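Local atomic coordinates of gene product PA4716 (Pseudomonas aeruginosa, PDB entry 1U0K), a protein that is of unproven function but is probably an isomerase, perhaps an epimerase, of the PhzF kind. Residues F13-L18 / G271-L276; T162-L167 / G193-Y198; G177-V182 / R208-L213; E217-G222 / R250-P255; P243-Q248 / R257-V262. All blocks are in the same frame, centred on the assembly; numbering follows the deposited sequence.

Interaction 1: residues F13-L18 / G271-L276; sequences FAERPL and GGHVQL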
# COMPACT_ATOMS: atom_id res chain seq x y z
N PHE A 13 -5.68 -10.48 13.43
CA PHE A 13 -6.88 -9.95 14.09
C PHE A 13 -8.10 -10.13 13.18
O PHE A 13 -8.89 -9.20 12.98
CB PHE A 13 -6.70 -8.50 14.53
CG PHE A 13 -5.50 -8.27 15.42
CD1 PHE A 13 -4.47 -7.43 15.02
CD2 PHE A 13 -5.41 -8.89 16.66
CE1 PHE A 13 -3.38 -7.21 15.82
CE2 PHE A 13 -4.30 -8.66 17.48
CZ PHE A 13 -3.29 -7.82 17.06
N ALA A 14 -8.25 -11.34 12.68
CA ALA A 14 -9.20 -11.68 11.62
C ALA A 14 -9.79 -13.05 11.89
O ALA A 14 -9.09 -14.06 11.90
CB ALA A 14 -8.49 -11.66 10.25
N GLU A 15 -11.10 -13.10 12.12
CA GLU A 15 -11.79 -14.38 12.30
C GLU A 15 -12.26 -14.96 10.98
O GLU A 15 -12.60 -16.14 10.91
CB GLU A 15 -12.94 -14.24 13.30
CG GLU A 15 -12.45 -13.75 14.65
CD GLU A 15 -13.44 -13.90 15.79
OE1 GLU A 15 -13.48 -12.99 16.65
OE2 GLU A 15 -14.15 -14.93 15.85
N ARG A 16 -12.29 -14.13 9.93
CA ARG A 16 -12.55 -14.58 8.56
C ARG A 16 -11.53 -13.97 7.60
O ARG A 16 -10.98 -12.92 7.88
CB ARG A 16 -13.94 -14.15 8.11
CG ARG A 16 -15.08 -14.83 8.83
CD ARG A 16 -16.44 -14.47 8.25
NE ARG A 16 -16.60 -13.03 8.14
CZ ARG A 16 -17.00 -12.22 9.12
NH1 ARG A 16 -17.30 -12.71 10.32
NH2 ARG A 16 -17.10 -10.92 8.90
N PRO A 17 -11.29 -14.61 6.46
CA PRO A 17 -10.39 -14.02 5.46
C PRO A 17 -10.89 -12.69 4.92
O PRO A 17 -12.10 -12.43 4.92
CB PRO A 17 -10.36 -15.07 4.35
CG PRO A 17 -11.50 -15.98 4.60
CD PRO A 17 -11.82 -15.91 6.04
N LEU A 18 -9.97 -11.87 4.44
CA LEU A 18 -10.27 -10.54 3.90
C LEU A 18 -10.87 -9.58 4.92
O LEU A 18 -11.68 -8.71 4.58
CB LEU A 18 -11.16 -10.65 2.66
CG LEU A 18 -10.66 -11.65 1.61
CD1 LEU A 18 -11.76 -12.00 0.61
CD2 LEU A 18 -9.46 -11.08 0.88
N GLY A 271 -3.12 -10.90 21.74
CA GLY A 271 -3.49 -12.03 20.91
C GLY A 271 -4.59 -11.72 19.92
O GLY A 271 -5.27 -10.70 20.01
N GLY A 272 -4.77 -12.62 18.97
CA GLY A 272 -5.80 -12.49 17.97
C GLY A 272 -5.86 -13.68 17.03
O GLY A 272 -4.94 -14.50 16.98
N HIS A 273 -6.96 -13.76 16.29
CA HIS A 273 -7.13 -14.76 15.25
C HIS A 273 -6.33 -14.40 14.00
O HIS A 273 -6.13 -13.22 13.69
CB HIS A 273 -8.62 -14.94 14.93
CG HIS A 273 -9.41 -15.54 16.05
ND1 HIS A 273 -9.47 -16.90 16.27
CD2 HIS A 273 -10.16 -14.97 17.02
CE1 HIS A 273 -10.22 -17.14 17.33
NE2 HIS A 273 -10.66 -15.98 17.80
N VAL A 274 -5.88 -15.43 13.29
CA VAL A 274 -5.08 -15.28 12.09
C VAL A 274 -5.60 -16.22 11.01
O VAL A 274 -5.86 -17.38 11.27
CB VAL A 274 -3.60 -15.60 12.36
CG1 VAL A 274 -2.78 -15.42 11.09
CG2 VAL A 274 -3.05 -14.73 13.50
N GLN A 275 -5.76 -15.69 9.80
CA GLN A 275 -6.15 -16.47 8.64
C GLN A 275 -5.03 -16.47 7.61
O GLN A 275 -4.37 -15.45 7.42
CB GLN A 275 -7.39 -15.87 7.99
CG GLN A 275 -8.55 -15.66 8.95
CD GLN A 275 -8.99 -16.93 9.65
OE1 GLN A 275 -9.15 -17.98 9.03
NE2 GLN A 275 -9.20 -16.83 10.96
N LEU A 276 -4.85 -17.59 6.92
CA LEU A 276 -3.89 -17.70 5.83
C LEU A 276 -4.64 -17.61 4.50
O LEU A 276 -5.58 -18.36 4.26
CB LEU A 276 -3.14 -19.02 5.93
CG LEU A 276 -1.94 -19.10 6.87
CD1 LEU A 276 -2.35 -18.86 8.31
CD2 LEU A 276 -1.28 -20.47 6.73
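Glu-15 lays its CG and carboxylate carbon against the imidazole of His-273, CG reaching CD2 of that ring at 3.5 Å, with the carboxylate and ring planes 31° apart. The carboxylate is turned to another partner, since OE1 of Glu-15 forms a salt bridge with Arg-257; OE2 stays 4.1 Å from NE2 of His-273, so the two ionisable groups lie near each other without contact. Tyr-119 meets the same imidazole edge-to-face.

The backbone joins the loop after strand 6-12 to strand 271-276. His-273 O receives Ala-14 N at 3.0 Å, the donor standing above the carbonyl plane, and a weak second bond from Phe-13 N. In return, Gln-275 NE2 donates to Ala-14 O at 2.9 Å with an N-H...O angle of 163°, the acceptor lying almost in the amide plane. A bend at chi2 (-58°) sets CD of Gln-275 close to Ala-14 O, at 3.6 Å. At the other end, the ring edge of Phe-13 meets Gly-271 O, with CE2 3.4 Å away.

The amide of Gln-275 is held at both ends, NE2 by Ala-14 O and OE1 by Ser-116 OG. One end donates and the other accepts, which fixes which way round the group lies.

Interaction 2: residues T162-L167 / G193-Y198; sequences TGLPYL and GAAFVY
Pro-165 O accepts from two successive amides: Ala-195 N at 2.9 Å, with an N-H...O angle of 162°, and Phe-196 N in a weak bond at 3.5 Å. Beyond it the segments run as parallel strands, Tyr-166 bridging to Phe-196 and Leu-167 to Val-197. Phe-196 O receives Leu-167 N at 2.9 Å, and Leu-167 O takes Tyr-198 N at 3.0 Å.

On the face carrying Tyr-166 and Phe-196, the CD2-CE2 side of the tyrosine ring rests on the phenylalanine stem, Tyr-166 CE2 lying 3.7 Å from Phe-196 CB. Leu-164 holds CG anti to its backbone N (chi1 -178°). Of its methyls, CD1 touches Ala-195 CB at 3.6 Å, and CD2 approaches CE1 of Phe-196. The opposite face is aliphatic, Leu-167 CB packing on Ala-194 CB at 4.2 Å. A Schellman motif at Gly-193 ends helix 186-192 and turns the chain into this strand pair.

Leu-189 of helix 186-192 and Phe-141 of helix 135-144 cover the face of Leu-167 and Val-197. Across the sheet, Tyr-166 and Tyr-198 pack on Ala-224 of helix 222-234, and Tyr-166 OH is bonded to Ser-223.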
# COMPACT_ATOMS: atom_id res chain seq x y z
N THR A 162 6.35 -1.13 24.69
CA THR A 162 6.82 -2.51 24.87
C THR A 162 7.90 -2.82 23.83
O THR A 162 8.15 -3.98 23.52
CB THR A 162 5.66 -3.50 24.75
OG1 THR A 162 4.95 -3.28 23.52
CG2 THR A 162 4.62 -3.29 25.82
N GLY A 163 8.56 -1.77 23.34
CA GLY A 163 9.56 -1.87 22.28
C GLY A 163 9.59 -0.60 21.45
O GLY A 163 10.59 0.16 21.43
N LEU A 164 8.46 -0.33 20.81
CA LEU A 164 8.27 0.84 19.98
C LEU A 164 7.43 1.86 20.77
O LEU A 164 6.25 1.61 21.00
CB LEU A 164 7.56 0.44 18.68
CG LEU A 164 7.31 1.52 17.62
CD1 LEU A 164 8.60 2.15 17.13
CD2 LEU A 164 6.53 0.91 16.47
N PRO A 165 8.03 2.97 21.18
CA PRO A 165 7.32 3.94 22.03
C PRO A 165 6.25 4.76 21.30
O PRO A 165 6.53 5.41 20.29
CB PRO A 165 8.44 4.85 22.53
CG PRO A 165 9.52 4.76 21.51
CD PRO A 165 9.41 3.40 20.91
N TYR A 166 5.03 4.72 21.83
CA TYR A 166 3.93 5.54 21.34
C TYR A 166 3.61 6.62 22.35
O TYR A 166 3.61 6.36 23.54
CB TYR A 166 2.68 4.69 21.16
CG TYR A 166 2.75 3.74 20.00
CD1 TYR A 166 3.36 2.49 20.14
CD2 TYR A 166 2.24 4.09 18.76
CE1 TYR A 166 3.43 1.61 19.07
CE2 TYR A 166 2.31 3.20 17.68
CZ TYR A 166 2.91 1.97 17.85
OH TYR A 166 2.99 1.10 16.79
N LEU A 167 3.36 7.83 21.88
CA LEU A 167 2.68 8.83 22.68
C LEU A 167 1.20 8.46 22.62
O LEU A 167 0.58 8.57 21.58
CB LEU A 167 2.90 10.23 22.10
CG LEU A 167 2.79 11.49 22.97
CD1 LEU A 167 2.13 12.63 22.18
CD2 LEU A 167 2.12 11.27 24.32
N GLY A 193 10.79 11.31 23.28
CA GLY A 193 11.30 9.95 23.13
C GLY A 193 10.29 8.99 22.54
O GLY A 193 10.31 7.80 22.83
N ALA A 194 9.42 9.51 21.68
CA ALA A 194 8.34 8.72 21.10
C ALA A 194 8.50 8.63 19.58
O ALA A 194 8.99 9.55 18.94
CB ALA A 194 6.98 9.34 21.45
N ALA A 195 8.08 7.50 19.03
CA ALA A 195 8.17 7.24 17.59
C ALA A 195 6.88 7.59 16.84
O ALA A 195 6.95 8.11 15.73
CB ALA A 195 8.51 5.79 17.36
N PHE A 196 5.73 7.28 17.45
CA PHE A 196 4.42 7.51 16.82
C PHE A 196 3.39 7.95 17.84
O PHE A 196 3.54 7.70 19.03
CB PHE A 196 3.90 6.22 16.20
CG PHE A 196 4.74 5.73 15.06
CD1 PHE A 196 5.65 4.70 15.25
CD2 PHE A 196 4.63 6.31 13.80
CE1 PHE A 196 6.43 4.26 14.20
CE2 PHE A 196 5.40 5.86 12.75
CZ PHE A 196 6.31 4.84 12.95
N VAL A 197 2.33 8.58 17.34
CA VAL A 197 1.16 8.96 18.15
C VAL A 197 0.06 7.91 17.95
O VAL A 197 -0.21 7.48 16.82
CB VAL A 197 0.58 10.33 17.72
CG1 VAL A 197 -0.72 10.63 18.47
CG2 VAL A 197 1.58 11.44 17.97
N TYR A 198 -0.57 7.51 19.05
CA TYR A 198 -1.74 6.64 19.04
C TYR A 198 -2.89 7.38 19.74
O TYR A 198 -2.84 7.63 20.94
CB TYR A 198 -1.43 5.32 19.74
CG TYR A 198 -2.45 4.23 19.49
CD1 TYR A 198 -2.32 3.36 18.42
CD2 TYR A 198 -3.53 4.06 20.34
CE1 TYR A 198 -3.26 2.35 18.19
CE2 TYR A 198 -4.47 3.06 20.13
CZ TYR A 198 -4.34 2.20 19.04
OH TYR A 198 -5.28 1.21 18.83

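Interaction 3: residues G177-V182 / R208-L213; sequences GRARQV and RTWDNL
Gln-181 donates through NE2 to Asn-212 O, joining two water-bridged loops of what is probably the diaminopimelate-epimerase-like fold of the PhzF family, one leading from helix 173-177 to helix 186-192 and the other following strand 206-208. This direct bond is 2.9 Å long and nearly straight at 173°, with the acceptor almost in the amide plane. The side chain is extended, CG anti to the backbone N (chi1 -164°).

Between the two segments the remaining polar links run through water. One molecule donates to Gly-177 O and, at 2.6 Å, to Ala-179 O, while accepting from Arg-208 NH1, which also bonds directly to Leu-176 O just before the first loop. NH2 is engaged by Glu-217 in a salt bridge, and Phe-251 makes a cation-pi contact with the guanidinium. Apolar contact is slight: Ala-179 CB approaches CH2 of Trp-210 at 4.2 Å, beside Leu-199 of strand 196-201, which touches both residues.

The second water donates to OE1 of Gln-181 at 2.6 Å and to Asp-211 O at 2.7 Å.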
# COMPACT_ATOMS: atom_id res chain seq x y z
N GLY A 177 -13.24 10.42 15.74
CA GLY A 177 -13.82 10.26 14.42
C GLY A 177 -13.51 11.36 13.43
O GLY A 177 -13.64 11.15 12.22
N ARG A 178 -13.11 12.53 13.91
CA ARG A 178 -12.78 13.65 13.01
C ARG A 178 -11.29 14.03 13.03
O ARG A 178 -10.92 15.10 12.57
CB ARG A 178 -13.67 14.87 13.32
CG ARG A 178 -13.52 15.49 14.70
CD ARG A 178 -14.41 16.73 14.88
NE ARG A 178 -14.13 17.45 16.13
CZ ARG A 178 -14.55 17.08 17.33
NH1 ARG A 178 -15.28 15.97 17.49
NH2 ARG A 178 -14.24 17.80 18.40
N ALA A 179 -10.45 13.13 13.54
CA ALA A 179 -9.01 13.38 13.61
C ALA A 179 -8.37 13.34 12.23
O ALA A 179 -8.68 12.46 11.42
CB ALA A 179 -8.35 12.38 14.54
N ARG A 180 -7.50 14.31 11.96
CA ARG A 180 -6.74 14.41 10.71
C ARG A 180 -5.38 15.05 10.98
O ARG A 180 -5.32 16.20 11.41
CB ARG A 180 -7.49 15.27 9.68
CG ARG A 180 -8.90 14.80 9.36
CD ARG A 180 -9.57 15.56 8.22
NE ARG A 180 -8.74 15.65 7.02
CZ ARG A 180 -8.47 14.63 6.20
NH1 ARG A 180 -8.97 13.42 6.43
NH2 ARG A 180 -7.70 14.83 5.14
N GLN A 181 -4.30 14.33 10.69
CA GLN A 181 -2.95 14.87 10.88
C GLN A 181 -2.65 15.99 9.88
O GLN A 181 -2.69 15.77 8.67
CB GLN A 181 -1.90 13.76 10.74
CG GLN A 181 -0.54 14.14 11.30
CD GLN A 181 0.49 13.05 11.11
OE1 GLN A 181 0.20 11.87 11.30
NE2 GLN A 181 1.70 13.44 10.71
N VAL A 182 -2.36 17.18 10.39
CA VAL A 182 -2.05 18.35 9.56
C VAL A 182 -0.65 18.96 9.80
O VAL A 182 -0.23 19.85 9.06
CB VAL A 182 -3.12 19.46 9.73
CG1 VAL A 182 -4.49 18.96 9.29
CG2 VAL A 182 -3.17 19.99 11.16
N ARG A 208 -6.78 4.95 17.07
CA ARG A 208 -6.44 5.27 15.69
C ARG A 208 -4.97 5.63 15.59
O ARG A 208 -4.43 6.32 16.45
CB ARG A 208 -7.27 6.44 15.18
CG ARG A 208 -8.72 6.09 14.92
CD ARG A 208 -9.49 7.19 14.19
NE ARG A 208 -9.23 7.20 12.75
CZ ARG A 208 -9.86 7.97 11.87
NH1 ARG A 208 -10.81 8.82 12.26
NH2 ARG A 208 -9.55 7.90 10.59
N THR A 209 -4.32 5.16 14.53
CA THR A 209 -2.91 5.48 14.31
C THR A 209 -2.57 5.35 12.82
O THR A 209 -3.19 4.58 12.09
CB THR A 209 -2.03 4.57 15.19
OG1 THR A 209 -0.71 5.12 15.32
CG2 THR A 209 -1.83 3.18 14.58
N TRP A 210 -1.56 6.12 12.41
CA TRP A 210 -1.19 6.27 11.00
C TRP A 210 0.31 6.06 10.84
O TRP A 210 1.04 5.99 11.83
CB TRP A 210 -1.53 7.68 10.53
CG TRP A 210 -2.99 7.97 10.37
CD1 TRP A 210 -3.72 7.89 9.22
CD2 TRP A 210 -3.91 8.40 11.38
NE1 TRP A 210 -5.03 8.23 9.45
CE2 TRP A 210 -5.17 8.56 10.78
CE3 TRP A 210 -3.78 8.68 12.75
CZ2 TRP A 210 -6.31 8.97 11.49
CZ3 TRP A 210 -4.91 9.09 13.46
CH2 TRP A 210 -6.15 9.23 12.82
N ASP A 211 0.76 5.99 9.59
CA ASP A 211 2.18 6.17 9.31
C ASP A 211 2.60 7.58 9.74
O ASP A 211 1.77 8.39 10.15
CB ASP A 211 2.51 5.88 7.83
CG ASP A 211 1.80 6.82 6.86
OD1 ASP A 211 1.47 7.96 7.22
OD2 ASP A 211 1.55 6.48 5.68
N ASN A 212 3.89 7.87 9.63
CA ASN A 212 4.46 9.14 10.09
C ASN A 212 3.84 10.37 9.43
O ASN A 212 3.73 11.42 10.06
CB ASN A 212 5.98 9.13 9.85
CG ASN A 212 6.68 10.36 10.40
OD1 ASN A 212 6.64 11.44 9.80
ND2 ASN A 212 7.34 10.19 11.54
N LEU A 213 3.44 10.23 8.17
CA LEU A 213 2.88 11.35 7.40
C LEU A 213 1.37 11.51 7.58
O LEU A 213 0.79 12.48 7.08
CB LEU A 213 3.23 11.19 5.92
CG LEU A 213 4.73 11.25 5.60
CD1 LEU A 213 4.98 10.86 4.16
CD2 LEU A 213 5.31 12.63 5.89
O HOH W 1 -10.96 11.51 10.61
O HOH W 2 1.03 9.64 12.41

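Interaction 4: residues E217-G222 / R250-P255; sequences EDVATG and RFLERP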
# COMPACT_ATOMS: atom_id res chain seq x y z
N GLU A 217 -3.63 4.77 7.25
CA GLU A 217 -4.04 4.41 8.59
C GLU A 217 -3.84 2.92 8.78
O GLU A 217 -4.15 2.13 7.89
CB GLU A 217 -5.51 4.79 8.82
CG GLU A 217 -5.95 4.71 10.28
CD GLU A 217 -7.42 5.03 10.48
OE1 GLU A 217 -8.04 5.58 9.55
OE2 GLU A 217 -7.94 4.72 11.58
N ASP A 218 -3.30 2.53 9.94
CA ASP A 218 -3.08 1.12 10.24
C ASP A 218 -4.39 0.54 10.76
O ASP A 218 -5.06 1.17 11.57
CB ASP A 218 -1.97 0.99 11.29
CG ASP A 218 -1.40 -0.43 11.40
OD1 ASP A 218 -1.51 -1.24 10.45
OD2 ASP A 218 -0.79 -0.81 12.42
N VAL A 219 -4.73 -0.65 10.30
CA VAL A 219 -5.97 -1.33 10.67
C VAL A 219 -5.97 -1.75 12.15
O VAL A 219 -6.95 -1.54 12.86
CB VAL A 219 -6.20 -2.58 9.78
CG1 VAL A 219 -7.41 -3.39 10.26
CG2 VAL A 219 -6.37 -2.18 8.31
N ALA A 220 -4.87 -2.34 12.61
CA ALA A 220 -4.80 -2.92 13.95
C ALA A 220 -3.35 -3.10 14.37
O ALA A 220 -2.65 -3.95 13.81
CB ALA A 220 -5.54 -4.24 13.99
N THR A 221 -2.91 -2.32 15.36
CA THR A 221 -1.50 -2.15 15.68
C THR A 221 -1.11 -2.92 16.94
O THR A 221 -1.33 -2.44 18.05
CB THR A 221 -1.21 -0.64 15.86
OG1 THR A 221 -1.72 0.09 14.72
CG2 THR A 221 0.27 -0.33 15.86
N GLY A 222 -0.53 -4.10 16.77
CA GLY A 222 -0.14 -4.92 17.90
C GLY A 222 0.93 -4.29 18.77
O GLY A 222 0.99 -4.54 19.98
N ARG A 250 -12.14 0.44 12.30
CA ARG A 250 -13.51 0.63 11.80
C ARG A 250 -13.64 1.80 10.81
O ARG A 250 -14.50 1.77 9.94
CB ARG A 250 -14.51 0.74 12.96
CG ARG A 250 -14.78 2.12 13.51
CD ARG A 250 -15.95 2.14 14.50
NE ARG A 250 -15.85 3.23 15.47
CZ ARG A 250 -16.25 4.48 15.26
NH1 ARG A 250 -16.82 4.84 14.11
NH2 ARG A 250 -16.10 5.38 16.22
N PHE A 251 -12.77 2.80 10.94
CA PHE A 251 -12.75 3.93 10.01
C PHE A 251 -12.14 3.57 8.64
O PHE A 251 -12.22 4.35 7.70
CB PHE A 251 -12.00 5.12 10.61
CG PHE A 251 -12.63 5.66 11.87
CD1 PHE A 251 -12.18 5.25 13.12
CD2 PHE A 251 -13.69 6.56 11.81
CE1 PHE A 251 -12.77 5.73 14.28
CE2 PHE A 251 -14.28 7.05 12.97
CZ PHE A 251 -13.82 6.63 14.21
N LEU A 252 -11.52 2.39 8.56
CA LEU A 252 -11.06 1.81 7.30
C LEU A 252 -11.99 0.70 6.79
O LEU A 252 -11.64 -0.04 5.87
CB LEU A 252 -9.66 1.22 7.49
CG LEU A 252 -8.56 2.24 7.74
CD1 LEU A 252 -7.39 1.56 8.44
CD2 LEU A 252 -8.13 2.88 6.43
N GLU A 253 -13.17 0.59 7.41
CA GLU A 253 -14.12 -0.49 7.12
C GLU A 253 -13.52 -1.89 7.33
O GLU A 253 -13.93 -2.86 6.68
CB GLU A 253 -14.72 -0.31 5.72
CG GLU A 253 -16.06 0.41 5.73
CD GLU A 253 -15.96 1.81 6.29
OE1 GLU A 253 -15.49 2.72 5.56
OE2 GLU A 253 -16.35 2.02 7.46
N ARG A 254 -12.57 -1.98 8.25
CA ARG A 254 -11.97 -3.25 8.67
C ARG A 254 -11.93 -3.31 10.20
O ARG A 254 -10.85 -3.39 10.80
CB ARG A 254 -10.57 -3.40 8.07
CG ARG A 254 -10.61 -3.85 6.61
CD ARG A 254 -9.27 -3.83 5.90
NE ARG A 254 -8.57 -5.11 5.99
CZ ARG A 254 -8.76 -6.16 5.18
NH1 ARG A 254 -9.60 -6.10 4.16
NH2 ARG A 254 -8.05 -7.27 5.37
N PRO A 255 -13.10 -3.28 10.83
CA PRO A 255 -13.18 -3.33 12.29
C PRO A 255 -12.55 -4.62 12.80
O PRO A 255 -12.82 -5.70 12.26
CB PRO A 255 -14.68 -3.27 12.58
CG PRO A 255 -15.32 -3.77 11.33
CD PRO A 255 -14.44 -3.27 10.22
O HOH W 3 -9.87 2.92 12.15
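Glu-217 places CG anti to its backbone N (chi1 -168°) and stays extended, while Leu-252 sets CG anti to its carbonyl carbon (chi1 -68°). Leu-252 CD1 lies 3.8 Å from CB of Glu-217, and CG of the leucine is equally far from OE1. The same CD1 meets CG2 of Val-219 at 3.9 Å, so one methyl touches both residues. The other valine methyl, CG1, approaches CB of Arg-254 at 3.8 Å.

The polar link across these two loops is a water that donates to Glu-217 OE2 at 2.7 Å and accepts from Phe-251 N at 3.1 Å. The polar end of Arg-254 is engaged elsewhere, by Gly-20 O and by Glu-43 of the second subunit.

Asp-218, next to the apolar contact, accepts from Thr-221 OG1; its side chain is about 5 Å from that of Glu-48, predicted as the active-site residue. With water on OE2 and Arg-208 on OE1, the buried carboxylate of Glu-217 has compensation that would be expected to favour its ionised form.

Interaction 5: residues P243-Q248 / R257-V262; sequences PFVLHQ and RLDVQV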
# COMPACT_ATOMS: atom_id res chain seq x y z
N PRO A 243 -9.19 -10.72 30.78
CA PRO A 243 -9.17 -10.52 29.33
C PRO A 243 -10.09 -9.38 28.93
O PRO A 243 -11.25 -9.34 29.35
CB PRO A 243 -9.69 -11.86 28.78
CG PRO A 243 -10.50 -12.46 29.89
CD PRO A 243 -9.92 -11.95 31.16
N PHE A 244 -9.57 -8.45 28.14
CA PHE A 244 -10.43 -7.48 27.50
C PHE A 244 -9.98 -7.22 26.07
O PHE A 244 -8.96 -7.74 25.64
CB PHE A 244 -10.55 -6.19 28.33
CG PHE A 244 -9.27 -5.41 28.50
CD1 PHE A 244 -9.05 -4.23 27.79
CD2 PHE A 244 -8.31 -5.79 29.44
CE1 PHE A 244 -7.90 -3.48 27.97
CE2 PHE A 244 -7.15 -5.05 29.62
CZ PHE A 244 -6.95 -3.89 28.89
N VAL A 245 -10.78 -6.46 25.34
CA VAL A 245 -10.51 -6.23 23.93
C VAL A 245 -10.34 -4.75 23.62
O VAL A 245 -11.02 -3.88 24.19
CB VAL A 245 -11.57 -6.93 23.00
CG1 VAL A 245 -12.26 -8.10 23.69
CG2 VAL A 245 -12.58 -5.97 22.45
N LEU A 246 -9.39 -4.48 22.73
CA LEU A 246 -9.24 -3.18 22.11
C LEU A 246 -9.81 -3.23 20.70
O LEU A 246 -9.84 -4.30 20.07
CB LEU A 246 -7.77 -2.77 22.05
CG LEU A 246 -7.00 -2.74 23.36
CD1 LEU A 246 -5.59 -2.24 23.10
CD2 LEU A 246 -7.71 -1.88 24.41
N HIS A 247 -10.27 -2.09 20.22
CA HIS A 247 -10.90 -2.00 18.91
C HIS A 247 -10.08 -1.07 18.04
O HIS A 247 -9.60 -0.04 18.50
CB HIS A 247 -12.34 -1.49 19.02
CG HIS A 247 -13.16 -2.22 20.03
ND1 HIS A 247 -13.67 -3.48 19.81
CD2 HIS A 247 -13.53 -1.88 21.29
CE1 HIS A 247 -14.33 -3.88 20.88
NE2 HIS A 247 -14.25 -2.93 21.80
N GLN A 248 -9.91 -1.46 16.79
CA GLN A 248 -9.21 -0.62 15.81
C GLN A 248 -9.65 -1.01 14.41
O GLN A 248 -9.98 -2.17 14.16
CB GLN A 248 -7.69 -0.78 15.94
CG GLN A 248 -6.89 0.39 15.37
CD GLN A 248 -5.39 0.20 15.51
OE1 GLN A 248 -4.92 -0.28 16.54
NE2 GLN A 248 -4.63 0.58 14.48
N ARG A 257 -10.63 -6.76 16.37
CA ARG A 257 -10.57 -6.95 17.81
C ARG A 257 -9.20 -7.48 18.19
O ARG A 257 -8.73 -8.47 17.62
CB ARG A 257 -11.65 -7.93 18.25
CG ARG A 257 -13.06 -7.44 17.99
CD ARG A 257 -14.14 -8.42 18.42
NE ARG A 257 -14.30 -9.51 17.46
CZ ARG A 257 -14.90 -9.42 16.27
NH1 ARG A 257 -15.42 -8.26 15.86
NH2 ARG A 257 -14.98 -10.48 15.48
N LEU A 258 -8.57 -6.81 19.14
CA LEU A 258 -7.25 -7.18 19.63
C LEU A 258 -7.43 -7.59 21.09
O LEU A 258 -7.89 -6.79 21.91
CB LEU A 258 -6.29 -5.99 19.53
CG LEU A 258 -6.06 -5.36 18.15
CD1 LEU A 258 -7.14 -4.35 17.77
CD2 LEU A 258 -4.70 -4.68 18.09
N ASP A 259 -7.11 -8.84 21.40
CA ASP A 259 -7.22 -9.35 22.77
C ASP A 259 -5.99 -8.94 23.56
O ASP A 259 -4.87 -9.10 23.09
CB ASP A 259 -7.35 -10.88 22.76
CG ASP A 259 -8.60 -11.35 22.05
OD1 ASP A 259 -9.59 -10.60 22.02
OD2 ASP A 259 -8.69 -12.46 21.47
N VAL A 260 -6.20 -8.40 24.75
CA VAL A 260 -5.11 -7.93 25.59
C VAL A 260 -5.32 -8.34 27.04
O VAL A 260 -6.43 -8.60 27.46
CB VAL A 260 -4.94 -6.40 25.49
CG1 VAL A 260 -4.50 -6.00 24.09
CG2 VAL A 260 -6.23 -5.67 25.87
N GLN A 261 -4.22 -8.41 27.78
CA GLN A 261 -4.27 -8.67 29.22
C GLN A 261 -2.97 -8.25 29.89
O GLN A 261 -1.89 -8.41 29.32
CB GLN A 261 -4.55 -10.15 29.49
CG GLN A 261 -3.45 -11.08 29.02
CD GLN A 261 -3.86 -12.53 29.06
OE1 GLN A 261 -3.86 -13.15 30.13
NE2 GLN A 261 -4.20 -13.09 27.90
N VAL A 262 -3.08 -7.69 31.09
CA VAL A 262 -1.93 -7.33 31.89
C VAL A 262 -1.92 -8.24 33.12
O VAL A 262 -2.92 -8.34 33.82
CB VAL A 262 -1.99 -5.85 32.33
CG1 VAL A 262 -0.75 -5.46 33.14
CG2 VAL A 262 -2.15 -4.94 31.11
O HOH W 4 -9.81 -10.70 25.30
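Strands 244-248 and 257-262 form an antiparallel beta hairpin, their axes 4.6 Å apart at closest approach and 145° apart in direction. Phe-244 with Val-260 and Leu-246 with Leu-258 are hydrogen-bonded pairs, each closed by two backbone bonds: Val-260 N reaches Phe-244 O at 3.0 Å, and Leu-246 N reaches Leu-258 O at 2.9 Å. Val-245 with Asp-259 and His-247 with Arg-257 are the non-hydrogen-bonded pairs.

Val-260 presses CG2 over one face of the Phe-244 ring, 3.5 Å from its centroid and 15° off the normal, a CH-pi contact. The phenyl CG sits in a crowded position between its own backbone N and carbonyl carbon (chi1 64°). The same methyl of Val-260 meets CG of Leu-246 at 3.9 Å, the two side chains crossing at about a right angle. Further along, Leu-258 CD1 touches CB of Gln-248 at 4.0 Å. Helix 222-234 covers much of this apolar face, with Leu-232 on Phe-244, Val-228 on Leu-246 and Ala-229 on Val-260.

On the other face, Val-245 and Asp-259 lie side by side, CG1 of the valine 4.0 Å from OD1; OD2 of the aspartate bonds to Tyr-119. The hairpin is thus two-sided: Phe-244, Leu-246 and Val-260 pack against the helix and Leu-258 against Phe-13, while Asp-259 and Arg-257 on the reverse find polar partners elsewhere in the chain.

Along the chain, interaction 1 spans the other four, joining the loop after strand 6-12 to strand 267-282. Interactions 2 and 3 alternate their segments, as do interactions 4 and 5. Strand 256-262 of interaction 5 neighbours strand 267-282, bringing interactions 1 and 5 into contact with centres 14 Å apart. Interactions 1 and 2 lie on opposite sides of the chain's centre, their centres about 25 Å apart, and do not touch. Between them, interaction 4 touches all the others, meeting interaction 5 through Gln-248. Side chains of interactions 1, 2 and 4 come within about 9, 6 and 5 Å of that of predicted active-site Glu-48, consistent with a site between the parts to which interactions 1 and 2 belong.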